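Local atomic coordinates of UDP-N-acetylglucosamine 2-epimerase (Methanocaldococcus jannaschii, PDB entry 4NES), a protein that probably catalyses the reversible epimerisation at C-2 of UDP-N-acetylglucosamine, giving UDP-N-acetylmannosamine. Residues L204-A209 with I303-N308; E210-K215 with H241-K246; I284-D287 with V291-E294; A319-G324 with I331-I336. All blocks are in the same frame, centred on the assembly; numbering follows the deposited sequence.

Interaction 1 of 4, residues L204-A209 with I303-N308. With UDP (uridine-5'-diphosphate), chain C; UD1 (uridine-diphosphate-N-acetylglucosamine), chain B.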
# COMPACT_ATOMS: atom_id res chain seq x y z
N LEU A 204 26.47 0.14 20.82
CA LEU A 204 25.90 -0.73 19.80
C LEU A 204 24.40 -0.93 19.96
O LEU A 204 23.93 -1.20 21.07
CB LEU A 204 26.60 -2.09 19.84
CG LEU A 204 26.06 -3.23 18.97
CD1 LEU A 204 26.25 -2.95 17.49
CD2 LEU A 204 26.72 -4.55 19.37
N THR A 205 23.65 -0.79 18.87
CA THR A 205 22.28 -1.31 18.80
C THR A 205 22.11 -2.06 17.50
O THR A 205 22.72 -1.70 16.50
CB THR A 205 21.17 -0.22 18.93
OG1 THR A 205 21.05 0.52 17.70
CG2 THR A 205 21.41 0.71 20.12
N LEU A 206 21.29 -3.11 17.50
CA LEU A 206 21.11 -3.93 16.32
C LEU A 206 19.74 -4.57 16.38
O LEU A 206 19.46 -5.33 17.31
CB LEU A 206 22.17 -5.04 16.27
CG LEU A 206 22.26 -5.81 14.95
CD1 LEU A 206 23.04 -5.00 13.93
CD2 LEU A 206 22.91 -7.18 15.15
N HIS A 207 18.88 -4.31 15.39
CA HIS A 207 17.55 -4.93 15.38
C HIS A 207 16.86 -5.06 14.02
O HIS A 207 15.72 -5.52 13.98
CB HIS A 207 16.60 -4.22 16.36
CG HIS A 207 16.05 -2.91 15.87
ND1 HIS A 207 16.71 -1.72 16.02
CD2 HIS A 207 14.89 -2.62 15.23
CE1 HIS A 207 15.99 -0.74 15.50
NE2 HIS A 207 14.88 -1.27 15.01
N ARG A 208 17.49 -4.66 12.92
CA ARG A 208 16.84 -4.79 11.61
C ARG A 208 16.49 -6.25 11.38
O ARG A 208 17.31 -7.14 11.66
CB ARG A 208 17.76 -4.34 10.47
CG ARG A 208 18.07 -2.84 10.43
CD ARG A 208 17.09 -2.03 9.60
NE ARG A 208 15.74 -1.98 10.15
CZ ARG A 208 15.35 -1.19 11.14
NH1 ARG A 208 16.22 -0.38 11.74
NH2 ARG A 208 14.09 -1.22 11.54
N ALA A 209 15.30 -6.51 10.86
CA ALA A 209 14.86 -7.88 10.59
C ALA A 209 15.88 -8.62 9.73
O ALA A 209 16.20 -9.79 10.00
CB ALA A 209 13.50 -7.88 9.92
N ILE A 303 28.96 4.03 12.49
CA ILE A 303 29.19 2.95 11.55
C ILE A 303 27.90 2.16 11.45
O ILE A 303 27.39 1.66 12.46
CB ILE A 303 30.35 2.04 12.00
CG1 ILE A 303 31.67 2.80 11.91
CG2 ILE A 303 30.40 0.78 11.14
CD1 ILE A 303 32.81 2.11 12.62
N THR A 304 27.37 2.07 10.24
CA THR A 304 26.06 1.45 10.03
C THR A 304 26.22 0.04 9.49
O THR A 304 26.83 -0.19 8.44
CB THR A 304 25.17 2.31 9.11
OG1 THR A 304 24.95 3.58 9.73
CG2 THR A 304 23.82 1.65 8.91
N LEU A 305 25.67 -0.92 10.24
CA LEU A 305 25.81 -2.34 9.92
C LEU A 305 24.72 -2.77 8.94
O LEU A 305 23.93 -3.69 9.21
CB LEU A 305 25.75 -3.15 11.23
CG LEU A 305 26.77 -2.74 12.30
CD1 LEU A 305 26.33 -3.20 13.68
CD2 LEU A 305 28.15 -3.28 11.97
N ARG A 306 24.68 -2.09 7.79
CA ARG A 306 23.70 -2.34 6.73
C ARG A 306 24.39 -2.14 5.39
O ARG A 306 25.45 -1.52 5.32
CB ARG A 306 22.51 -1.38 6.84
CG ARG A 306 21.68 -1.54 8.10
CD ARG A 306 20.62 -0.43 8.23
NE ARG A 306 19.80 -0.35 7.02
CZ ARG A 306 18.97 0.65 6.73
NH1 ARG A 306 18.82 1.66 7.58
NH2 ARG A 306 18.29 0.65 5.60
N ASP A 307 23.78 -2.67 4.32
CA ASP A 307 24.34 -2.54 2.98
C ASP A 307 23.91 -1.24 2.33
O ASP A 307 24.46 -0.82 1.31
CB ASP A 307 23.90 -3.72 2.10
CG ASP A 307 24.45 -5.04 2.57
OD1 ASP A 307 25.62 -5.06 3.03
OD2 ASP A 307 23.73 -6.06 2.48
N ASN A 308 22.91 -0.60 2.92
CA ASN A 308 22.40 0.66 2.42
C ASN A 308 21.71 1.39 3.56
O ASN A 308 21.51 0.83 4.63
CB ASN A 308 21.42 0.44 1.28
CG ASN A 308 20.39 -0.60 1.60
OD1 ASN A 308 19.62 -0.45 2.55
ND2 ASN A 308 20.37 -1.68 0.83
N1 UDP C . 16.53 4.58 21.83
C2 UDP C . 16.27 4.70 23.16
N3 UDP C . 16.73 3.77 24.02
C4 UDP C . 17.46 2.70 23.61
C5 UDP C . 17.76 2.55 22.25
C6 UDP C . 17.26 3.52 21.37
O2 UDP C . 15.60 5.65 23.58
O4 UDP C . 17.91 1.77 24.54
C1' UDP C . 16.01 5.54 20.84
C2' UDP C . 16.95 6.26 20.03
O2' UDP C . 17.50 7.34 20.74
C3' UDP C . 16.16 6.64 18.85
C4' UDP C . 15.16 5.58 18.75
O4' UDP C . 15.29 4.77 19.88
O3' UDP C . 15.52 7.88 18.97
C5' UDP C . 15.33 4.70 17.56
O5' UDP C . 14.43 3.62 17.56
PA UDP C . 14.78 2.21 16.95
O1A UDP C . 14.13 1.15 17.82
O2A UDP C . 16.28 2.06 16.87
O3A UDP C . 14.10 2.10 15.53
PB UDP C . 14.40 2.71 14.12
O1B UDP C . 14.84 4.16 14.26
O2B UDP C . 15.44 1.86 13.43
O3B UDP C . 13.07 2.59 13.43
C1' UD1 B . 9.46 -2.55 14.67
C2' UD1 B . 9.44 -1.93 13.30
C3' UD1 B . 10.73 -1.36 12.96
C4' UD1 B . 11.24 -0.42 13.96
C5' UD1 B . 11.18 -1.03 15.34
C6' UD1 B . 11.49 -0.06 16.41
C7' UD1 B . 7.82 -3.09 11.69
C8' UD1 B . 7.63 -4.18 10.68
N2' UD1 B . 9.12 -2.98 12.29
O1' UD1 B . 10.37 -3.59 14.68
O3' UD1 B . 10.63 -0.70 11.68
O4' UD1 B . 12.57 -0.04 13.67
O5' UD1 B . 9.87 -1.52 15.62
O6' UD1 B . 12.11 -0.60 17.52
O7' UD1 B . 6.89 -2.34 11.99
N1 UD1 B . 8.93 -7.30 21.25
C2 UD1 B . 8.82 -7.29 22.58
N3 UD1 B . 8.25 -6.26 23.21
C4 UD1 B . 7.77 -5.21 22.52
C5 UD1 B . 7.87 -5.19 21.14
C6 UD1 B . 8.47 -6.27 20.51
O2 UD1 B . 9.24 -8.22 23.25
O4 UD1 B . 7.19 -4.17 23.18
C1B UD1 B . 9.57 -8.43 20.55
C2B UD1 B . 8.67 -9.56 20.25
O2' UD1 B . 9.39 -10.77 20.35
C3B UD1 B . 8.28 -9.33 18.88
C4B UD1 B . 9.54 -8.79 18.29
O4B UD1 B . 10.13 -8.00 19.30
O3B UD1 B . 7.81 -10.47 18.20
C5B UD1 B . 9.29 -7.95 17.09
O5B UD1 B . 8.35 -6.92 17.26
PA UD1 B . 7.82 -6.13 16.04
O1A UD1 B . 7.14 -7.09 15.11
O2A UD1 B . 6.89 -5.06 16.52
O3A UD1 B . 9.03 -5.55 15.24
PB UD1 B . 10.30 -4.74 15.76
O1B UD1 B . 11.51 -5.60 15.56
O2B UD1 B . 10.08 -4.20 17.15

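Interaction 2 of 4, residues E210-K215 with H241-K246. With UD1 (uridine-diphosphate-N-acetylglucosamine), chain B.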
# COMPACT_ATOMS: atom_id res chain seq x y z
N GLU A 210 16.40 -7.94 8.71
CA GLU A 210 17.31 -8.59 7.76
C GLU A 210 18.66 -8.95 8.38
O GLU A 210 19.41 -9.75 7.83
CB GLU A 210 17.49 -7.72 6.52
CG GLU A 210 17.96 -6.29 6.81
CD GLU A 210 16.82 -5.29 7.01
OE1 GLU A 210 15.69 -5.67 7.36
OE2 GLU A 210 17.08 -4.08 6.82
N ASN A 211 18.97 -8.36 9.54
CA ASN A 211 20.22 -8.64 10.24
C ASN A 211 20.09 -9.66 11.36
O ASN A 211 21.02 -10.42 11.62
CB ASN A 211 20.80 -7.36 10.86
CG ASN A 211 21.57 -6.52 9.86
OD1 ASN A 211 22.08 -7.02 8.86
ND2 ASN A 211 21.67 -5.22 10.14
N VAL A 212 18.97 -9.65 12.06
CA VAL A 212 18.87 -10.46 13.27
C VAL A 212 18.01 -11.71 13.08
O VAL A 212 18.10 -12.64 13.87
CB VAL A 212 18.38 -9.64 14.50
CG1 VAL A 212 19.23 -8.38 14.70
CG2 VAL A 212 16.90 -9.27 14.36
N ASP A 213 17.19 -11.72 12.03
CA ASP A 213 16.36 -12.90 11.74
C ASP A 213 17.13 -13.93 10.92
O ASP A 213 16.68 -15.06 10.76
CB ASP A 213 15.10 -12.53 10.95
CG ASP A 213 14.12 -11.69 11.74
OD1 ASP A 213 14.33 -11.41 12.94
OD2 ASP A 213 13.10 -11.30 11.13
N ASN A 214 18.28 -13.52 10.39
CA ASN A 214 19.12 -14.32 9.50
C ASN A 214 20.35 -14.74 10.30
O ASN A 214 21.21 -13.92 10.59
CB ASN A 214 19.53 -13.43 8.31
CG ASN A 214 20.43 -14.12 7.29
OD1 ASN A 214 21.19 -15.03 7.61
ND2 ASN A 214 20.36 -13.65 6.05
N LYS A 215 20.43 -16.02 10.66
CA LYS A 215 21.46 -16.48 11.59
C LYS A 215 22.90 -16.24 11.13
O LYS A 215 23.75 -15.83 11.93
CB LYS A 215 21.28 -17.96 11.97
CG LYS A 215 22.38 -18.47 12.90
CD LYS A 215 22.20 -19.93 13.25
CE LYS A 215 23.29 -20.39 14.22
NZ LYS A 215 23.03 -21.78 14.71
N HIS A 241 17.60 -4.84 21.74
CA HIS A 241 16.19 -4.82 21.39
C HIS A 241 15.59 -6.19 21.68
O HIS A 241 16.28 -7.20 21.52
CB HIS A 241 16.10 -4.53 19.89
CG HIS A 241 14.72 -4.25 19.38
ND1 HIS A 241 13.75 -5.22 19.26
CD2 HIS A 241 14.18 -3.11 18.86
CE1 HIS A 241 12.66 -4.69 18.75
NE2 HIS A 241 12.89 -3.42 18.48
N PRO A 242 14.33 -6.24 22.13
CA PRO A 242 13.77 -7.56 22.47
C PRO A 242 13.69 -8.54 21.29
O PRO A 242 13.80 -9.74 21.52
CB PRO A 242 12.38 -7.22 23.01
CG PRO A 242 12.07 -5.84 22.48
CD PRO A 242 13.42 -5.14 22.47
N ARG A 243 13.49 -8.06 20.07
CA ARG A 243 13.55 -8.95 18.91
C ARG A 243 14.92 -9.62 18.85
O ARG A 243 15.05 -10.83 18.66
CB ARG A 243 13.33 -8.16 17.63
CG ARG A 243 13.17 -9.02 16.39
CD ARG A 243 13.38 -8.22 15.12
NE ARG A 243 12.92 -8.97 13.95
CZ ARG A 243 11.75 -8.79 13.36
NH1 ARG A 243 10.90 -7.87 13.81
NH2 ARG A 243 11.42 -9.54 12.32
N THR A 244 15.96 -8.81 19.02
CA THR A 244 17.33 -9.28 18.90
C THR A 244 17.71 -10.24 20.01
O THR A 244 18.41 -11.23 19.76
CB THR A 244 18.27 -8.08 18.86
OG1 THR A 244 17.80 -7.19 17.84
CG2 THR A 244 19.70 -8.50 18.58
N LYS A 245 17.25 -9.98 21.23
CA LYS A 245 17.49 -10.90 22.33
C LYS A 245 16.88 -12.27 22.01
O LYS A 245 17.52 -13.30 22.22
CB LYS A 245 16.89 -10.35 23.63
CG LYS A 245 17.23 -11.19 24.86
CD LYS A 245 16.81 -10.50 26.14
CE LYS A 245 17.36 -11.23 27.36
NZ LYS A 245 17.07 -10.51 28.63
N LYS A 246 15.67 -12.25 21.47
CA LYS A 246 14.94 -13.48 21.16
C LYS A 246 15.68 -14.26 20.08
O LYS A 246 15.84 -15.48 20.19
CB LYS A 246 13.51 -13.16 20.72
CG LYS A 246 12.73 -14.36 20.22
CD LYS A 246 11.30 -13.97 19.88
CE LYS A 246 11.25 -13.10 18.64
NZ LYS A 246 9.84 -12.77 18.30
C1' UD1 B . 9.46 -2.55 14.67
C2' UD1 B . 9.44 -1.93 13.30
C3' UD1 B . 10.73 -1.36 12.96
C4' UD1 B . 11.24 -0.42 13.96
C5' UD1 B . 11.18 -1.03 15.34
C6' UD1 B . 11.49 -0.06 16.41
C7' UD1 B . 7.82 -3.09 11.69
C8' UD1 B . 7.63 -4.18 10.68
N2' UD1 B . 9.12 -2.98 12.29
O1' UD1 B . 10.37 -3.59 14.68
O3' UD1 B . 10.63 -0.70 11.68
O4' UD1 B . 12.57 -0.04 13.67
O5' UD1 B . 9.87 -1.52 15.62
O6' UD1 B . 12.11 -0.60 17.52
O7' UD1 B . 6.89 -2.34 11.99
N1 UD1 B . 8.93 -7.30 21.25
C2 UD1 B . 8.82 -7.29 22.58
N3 UD1 B . 8.25 -6.26 23.21
C4 UD1 B . 7.77 -5.21 22.52
C5 UD1 B . 7.87 -5.19 21.14
C6 UD1 B . 8.47 -6.27 20.51
O2 UD1 B . 9.24 -8.22 23.25
O4 UD1 B . 7.19 -4.17 23.18
C1B UD1 B . 9.57 -8.43 20.55
C2B UD1 B . 8.67 -9.56 20.25
O2' UD1 B . 9.39 -10.77 20.35
C3B UD1 B . 8.28 -9.33 18.88
C4B UD1 B . 9.54 -8.79 18.29
O4B UD1 B . 10.13 -8.00 19.30
O3B UD1 B . 7.81 -10.47 18.20
C5B UD1 B . 9.29 -7.95 17.09
O5B UD1 B . 8.35 -6.92 17.26
PA UD1 B . 7.82 -6.13 16.04
O1A UD1 B . 7.14 -7.09 15.11
O2A UD1 B . 6.89 -5.06 16.52
O3A UD1 B . 9.03 -5.55 15.24
PB UD1 B . 10.30 -4.74 15.76
O1B UD1 B . 11.51 -5.60 15.56
O2B UD1 B . 10.08 -4.20 17.15

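Interaction 3 of 4, residues I284-D287 with V291-E294. With UDP (uridine-5'-diphosphate), chain C.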
# COMPACT_ATOMS: atom_id res chain seq x y z
N ILE A 284 29.59 5.13 17.48
CA ILE A 284 28.31 4.43 17.54
C ILE A 284 28.23 3.39 16.41
O ILE A 284 28.57 3.68 15.26
CB ILE A 284 27.14 5.44 17.46
CG1 ILE A 284 27.08 6.26 18.75
CG2 ILE A 284 25.83 4.72 17.20
CD1 ILE A 284 26.25 7.54 18.65
N LEU A 285 27.83 2.16 16.75
CA LEU A 285 27.66 1.09 15.77
C LEU A 285 26.19 0.71 15.79
O LEU A 285 25.65 0.39 16.83
CB LEU A 285 28.46 -0.14 16.20
CG LEU A 285 29.91 0.08 16.59
CD1 LEU A 285 30.46 -1.13 17.35
CD2 LEU A 285 30.71 0.33 15.35
N THR A 286 25.54 0.75 14.63
CA THR A 286 24.10 0.56 14.65
C THR A 286 23.52 0.09 13.33
O THR A 286 24.14 0.25 12.27
CB THR A 286 23.40 1.88 15.06
OG1 THR A 286 22.05 1.63 15.47
CG2 THR A 286 23.41 2.90 13.92
N ASP A 287 22.32 -0.46 13.40
CA ASP A 287 21.49 -0.58 12.21
C ASP A 287 20.15 0.14 12.36
O ASP A 287 19.23 -0.05 11.56
CB ASP A 287 21.31 -2.05 11.75
CG ASP A 287 20.47 -2.88 12.71
OD1 ASP A 287 19.96 -2.34 13.71
OD2 ASP A 287 20.28 -4.08 12.44
N VAL A 291 19.09 6.17 15.28
CA VAL A 291 20.42 6.32 15.87
C VAL A 291 21.40 6.90 14.85
O VAL A 291 22.27 7.69 15.22
CB VAL A 291 20.92 5.01 16.48
CG1 VAL A 291 22.34 5.14 16.98
CG2 VAL A 291 20.00 4.58 17.62
N GLN A 292 21.27 6.55 13.58
CA GLN A 292 22.12 7.16 12.54
C GLN A 292 21.95 8.68 12.55
O GLN A 292 22.92 9.42 12.44
CB GLN A 292 21.75 6.63 11.15
CG GLN A 292 22.17 5.21 10.87
CD GLN A 292 21.67 4.77 9.52
OE1 GLN A 292 22.16 5.23 8.49
NE2 GLN A 292 20.67 3.89 9.51
N GLU A 293 20.71 9.13 12.67
CA GLU A 293 20.42 10.56 12.71
C GLU A 293 20.98 11.22 13.96
O GLU A 293 21.62 12.26 13.88
CB GLU A 293 18.91 10.79 12.59
CG GLU A 293 18.39 10.44 11.20
CD GLU A 293 16.91 10.12 11.16
OE1 GLU A 293 16.30 9.95 12.24
OE2 GLU A 293 16.36 10.03 10.04
N GLU A 294 20.73 10.61 15.12
CA GLU A 294 21.22 11.16 16.37
C GLU A 294 22.74 11.21 16.44
O GLU A 294 23.30 12.19 16.94
CB GLU A 294 20.64 10.38 17.55
CG GLU A 294 19.14 10.63 17.65
CD GLU A 294 18.42 9.66 18.55
OE1 GLU A 294 18.97 8.58 18.87
OE2 GLU A 294 17.27 9.97 18.91
N1 UDP C . 16.53 4.58 21.83
C2 UDP C . 16.27 4.70 23.16
N3 UDP C . 16.73 3.77 24.02
C4 UDP C . 17.46 2.70 23.61
C5 UDP C . 17.76 2.55 22.25
C6 UDP C . 17.26 3.52 21.37
O2 UDP C . 15.60 5.65 23.58
O4 UDP C . 17.91 1.77 24.54
C1' UDP C . 16.01 5.54 20.84
C2' UDP C . 16.95 6.26 20.03
O2' UDP C . 17.50 7.34 20.74
C3' UDP C . 16.16 6.64 18.85
C4' UDP C . 15.16 5.58 18.75
O4' UDP C . 15.29 4.77 19.88
O3' UDP C . 15.52 7.88 18.97
C5' UDP C . 15.33 4.70 17.56
O5' UDP C . 14.43 3.62 17.56
PA UDP C . 14.78 2.21 16.95
O1A UDP C . 14.13 1.15 17.82
O2A UDP C . 16.28 2.06 16.87
O3A UDP C . 14.10 2.10 15.53
PB UDP C . 14.40 2.71 14.12
O1B UDP C . 14.84 4.16 14.26
O2B UDP C . 15.44 1.86 13.43
O3B UDP C . 13.07 2.59 13.43

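Interaction 4 of 4, residues A319-G324 with I331-I336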
# COMPACT_ATOMS: atom_id res chain seq x y z
N ALA A 319 29.63 11.67 8.24
CA ALA A 319 29.33 11.31 9.63
C ALA A 319 29.17 9.80 9.82
O ALA A 319 29.20 9.33 10.95
CB ALA A 319 28.09 12.05 10.10
N ASN A 320 29.01 9.06 8.72
CA ASN A 320 28.52 7.69 8.76
C ASN A 320 29.16 6.91 7.62
O ASN A 320 29.52 7.49 6.59
CB ASN A 320 26.99 7.71 8.60
CG ASN A 320 26.30 6.36 8.86
OD1 ASN A 320 26.89 5.43 9.42
ND2 ASN A 320 25.02 6.29 8.50
N ILE A 321 29.31 5.61 7.82
CA ILE A 321 29.88 4.72 6.81
C ILE A 321 29.15 3.39 6.89
O ILE A 321 28.85 2.91 7.99
CB ILE A 321 31.40 4.56 7.01
CG1 ILE A 321 32.01 3.64 5.94
CG2 ILE A 321 31.71 4.08 8.42
CD1 ILE A 321 33.52 3.71 5.92
N LEU A 322 28.84 2.81 5.73
CA LEU A 322 28.13 1.53 5.67
C LEU A 322 29.11 0.37 5.57
O LEU A 322 30.01 0.38 4.73
CB LEU A 322 27.21 1.50 4.45
CG LEU A 322 26.24 2.67 4.29
CD1 LEU A 322 25.38 2.49 3.06
CD2 LEU A 322 25.38 2.81 5.52
N VAL A 323 28.91 -0.64 6.42
CA VAL A 323 29.78 -1.83 6.42
C VAL A 323 29.04 -3.16 6.31
O VAL A 323 29.67 -4.22 6.22
CB VAL A 323 30.67 -1.88 7.69
CG1 VAL A 323 31.54 -0.65 7.76
CG2 VAL A 323 29.81 -2.02 8.94
N GLY A 324 27.71 -3.11 6.32
CA GLY A 324 26.90 -4.32 6.28
C GLY A 324 27.30 -5.38 7.28
O GLY A 324 27.47 -5.10 8.49
N ILE A 331 36.25 -3.43 10.41
CA ILE A 331 37.55 -3.13 10.99
C ILE A 331 38.14 -1.85 10.41
O ILE A 331 38.61 -0.98 11.15
CB ILE A 331 38.54 -4.31 10.83
CG1 ILE A 331 38.06 -5.51 11.65
CG2 ILE A 331 39.94 -3.91 11.27
CD1 ILE A 331 37.81 -5.20 13.12
N LYS A 332 38.10 -1.72 9.08
CA LYS A 332 38.64 -0.54 8.42
C LYS A 332 37.86 0.71 8.80
O LYS A 332 38.44 1.77 9.05
CB LYS A 332 38.64 -0.71 6.90
CG LYS A 332 39.10 0.53 6.14
CD LYS A 332 40.55 0.88 6.46
CE LYS A 332 41.06 2.02 5.59
NZ LYS A 332 42.54 2.17 5.66
N ALA A 333 36.54 0.58 8.86
CA ALA A 333 35.67 1.69 9.24
C ALA A 333 35.96 2.22 10.65
O ALA A 333 35.89 3.43 10.88
CB ALA A 333 34.22 1.30 9.10
N VAL A 334 36.25 1.32 11.58
CA VAL A 334 36.57 1.74 12.94
C VAL A 334 37.83 2.60 12.93
O VAL A 334 37.88 3.65 13.57
CB VAL A 334 36.71 0.54 13.89
CG1 VAL A 334 37.28 0.98 15.23
CG2 VAL A 334 35.37 -0.14 14.10
N GLU A 335 38.85 2.17 12.18
CA GLU A 335 40.07 2.95 12.06
C GLU A 335 39.80 4.34 11.49
O GLU A 335 40.27 5.35 12.02
CB GLU A 335 41.10 2.22 11.20
CG GLU A 335 42.46 2.89 11.17
CD GLU A 335 43.47 2.11 10.36
OE1 GLU A 335 44.58 1.84 10.89
OE2 GLU A 335 43.16 1.76 9.21
N ILE A 336 39.03 4.39 10.40
CA ILE A 336 38.69 5.65 9.75
C ILE A 336 37.94 6.56 10.71
O ILE A 336 38.29 7.73 10.87
CB ILE A 336 37.83 5.40 8.50
CG1 ILE A 336 38.63 4.62 7.44
CG2 ILE A 336 37.30 6.71 7.92
CD1 ILE A 336 37.79 4.11 6.29

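Interaction 1 of 4, residues L204-A209 with I303-N308
The sugar oxygen O4' of UD1 is gripped by two neighbouring residues, His207 and Arg208. His207 NE2 gives it an almost straight hydrogen bond of 2.9 Å (171°) in the plane of the imidazole, and Arg208 NH2 adds a second of 2.9 Å. The other terminal nitrogen, Arg208 NH1, is bonded to O2B of UDP at 2.9 Å, so one guanidinium edge spans both nucleotides. His207, probably the active-site residue, also stacks its ring on His241.

Behind this edge the chain of Arg208, bent at chi2 (-90°) and chi3, crosses that of Arg306. Its CD lies over one face of the Arg306 guanidinium, 4.1 Å from NE, while Asn308 O sits over the opposite face. The two guanidinium planes are 61° apart, and NH1 of Arg306 turns to a salt bridge with Glu310.

Earlier in both segments, Leu305 CD1 meets both Leu204 CD1 and Leu206 CD1, each at 3.8 Å and each pair crossing at about a right angle. Strand 283-286 runs between strands 201-205 and 302-304, so these leucines meet past an intervening strand of the parallel sheet in this GT-B protein. Leu305 itself centres an inverse gamma turn. Glu129 pairs with Arg208 as Glu310 does with Arg306, and these carboxylates, with the UDP diphosphate, probably balance the two closely set arginines.

Interaction 2 of 4, residues E210-K215 with H241-K246
Asp213 and Arg243 meet at about a right angle along their chains, yet their flat ends lie nearly coplanar, with 22° between carboxylate and guanidinium. The grip is side-on and bidentate: Arg243 NE reaches Asp213 OD1 at 3.0 Å, and Arg243 NH2 reaches Asp213 OD2 at 2.7 Å with an N-H...O angle of 170°. OD2 uses its syn lone pair, whereas the NE donor stands somewhat out of the carboxylate plane. With CG anti to the backbone N (chi1 -171°) and the chain extended as far as NE, Arg243 reaches away from its helix and sets NH1 against the ligand, where it bonds O1B of the UD1 diphosphate at 2.9 Å.

Val212 packs beside the salt bridge, at the edge of the guanidinium. Its CG2 lies 3.8 Å from Arg243 CD, and its CG1 rests on Thr244 OG1 at 3.6 Å, the valine and threonine side chains crossing at about a right angle. That hydroxyl is hydrogen-bonded to Leu206 O.

At the start of helix 242-250, His241 is the N-cap. Its ND1 accepts from Arg243 N in the ring plane, which turns NE2 toward UD1 O6' in a bent bond. One turn after Arg243, Lys246 NZ is bonded to the ribose O2' of UD1 at 2.9 Å and more weakly to O3B.

Asp213, which also pairs with Arg247, is thus a second-shell residue: it fixes the rotation of the Arg243 guanidinium and so presents NH1 to the phosphate of UD1.

Interaction 3 of 4, residues I284-D287 with V291-E294
Val291 packs its side chain against Thr286 and Ile284. Its CB lies 3.7 Å from Thr286 OG1. From there CG1, anti to the backbone N (chi1 175°), runs in between the two strand residues, meeting Ile284 CG2 at 3.5 Å and Thr286 OG1 at 3.8 Å. The other branch, CG2, only grazes the same hydroxyl. Phe274 and Glu278 of helix 271-280 also touch Val291.

Strand 283-286, helix 289-298 and strand 302-304 form a beta-alpha-beta unit of the parallel sheet, and this packing seats the first turns of the helix on the strand that precedes it. Thr286 turns its methyl to the helix as well, CG2 lying 4.0 Å from Gln292 CG. Its hydroxyl is held by Thr205 OG1 and Ser288 N, while the amide end of Gln292 goes to Thr309 and to Ser288 O.

One turn of helix beyond Val291, Glu294 extends to the ribose of UDP. OE1 accepts from O2' and OE2 from O3', both at 2.7 Å, one carboxylate oxygen to each hydroxyl, as in many nucleotide-sugar enzymes of the GT-B fold. Tyr271 OH is also hydrogen-bonded to Glu294 OE2.

Interaction 4 of 4, residues A319-G324 with I331-I336
Strand 320-322, at the edge of the six-stranded parallel sheet, approaches helix 327-338 closest at Ile321 and Ala333, whose CA atoms are 7.0 Å apart. The small side chain of Ala333 sits between two larger ones: its CB is 3.6 Å from Val323 CG1 and 3.8 Å from Ile321 CG2. Ile321 and Val323, two residues apart on the strand side, both point toward the helix, whereas Leu322 between them points away and touches Thr304 and Thr309.

Ile321 places CG1 anti to its backbone N (chi1 -179°), which sends the chain straight out from the strand toward the helix. CD1 therefore passes Ala333 CB at 4.1 Å and goes on to a looser contact with Ile336 CD1 at 4.3 Å, one turn further along the helix at the exposed margin. Ile303 of the adjoining strand touches Ile321, Val323 and Ala333, and so backs the cluster from within the sheet.

Facing elsewhere on the helix, Val334 packs on Ile228 and Tyr232 of helix 215-232, so helix 327-338 is held against both the sheet and a neighbouring helix.

The strand has its own polar ties: Asn320 OD1 is hydrogen-bonded to Thr304 OG1 of the neighbouring strand, not to the helix. No hydrogen bond joins 319-324 to 331-336, and the methyl groups meet by van der Waals packing alone, which depends on close fit and exclusion of water more than on direction.

From the N terminus, 204-209 opens interaction 1, whose loop closes only at 303-308. Two contacts nest within it in series: interaction 2 joins 210-215 to 241-246, and interaction 3 makes a short closure between 284-287 and 291-294. Interaction 4 opens and closes after interaction 1, and no loops cross. Interactions 1, 3 and 4 share the parallel sheet, where strands 201-205, 283-286, 302-304 and 320-322 lie in that order. Asn211 joins interaction 2 to interactions 1 and 3 through Leu305 O and Asp287. Interactions 1 and 2 both reach UD1, and 1 and 3 both reach UDP; interaction 4 lies away from the ligands.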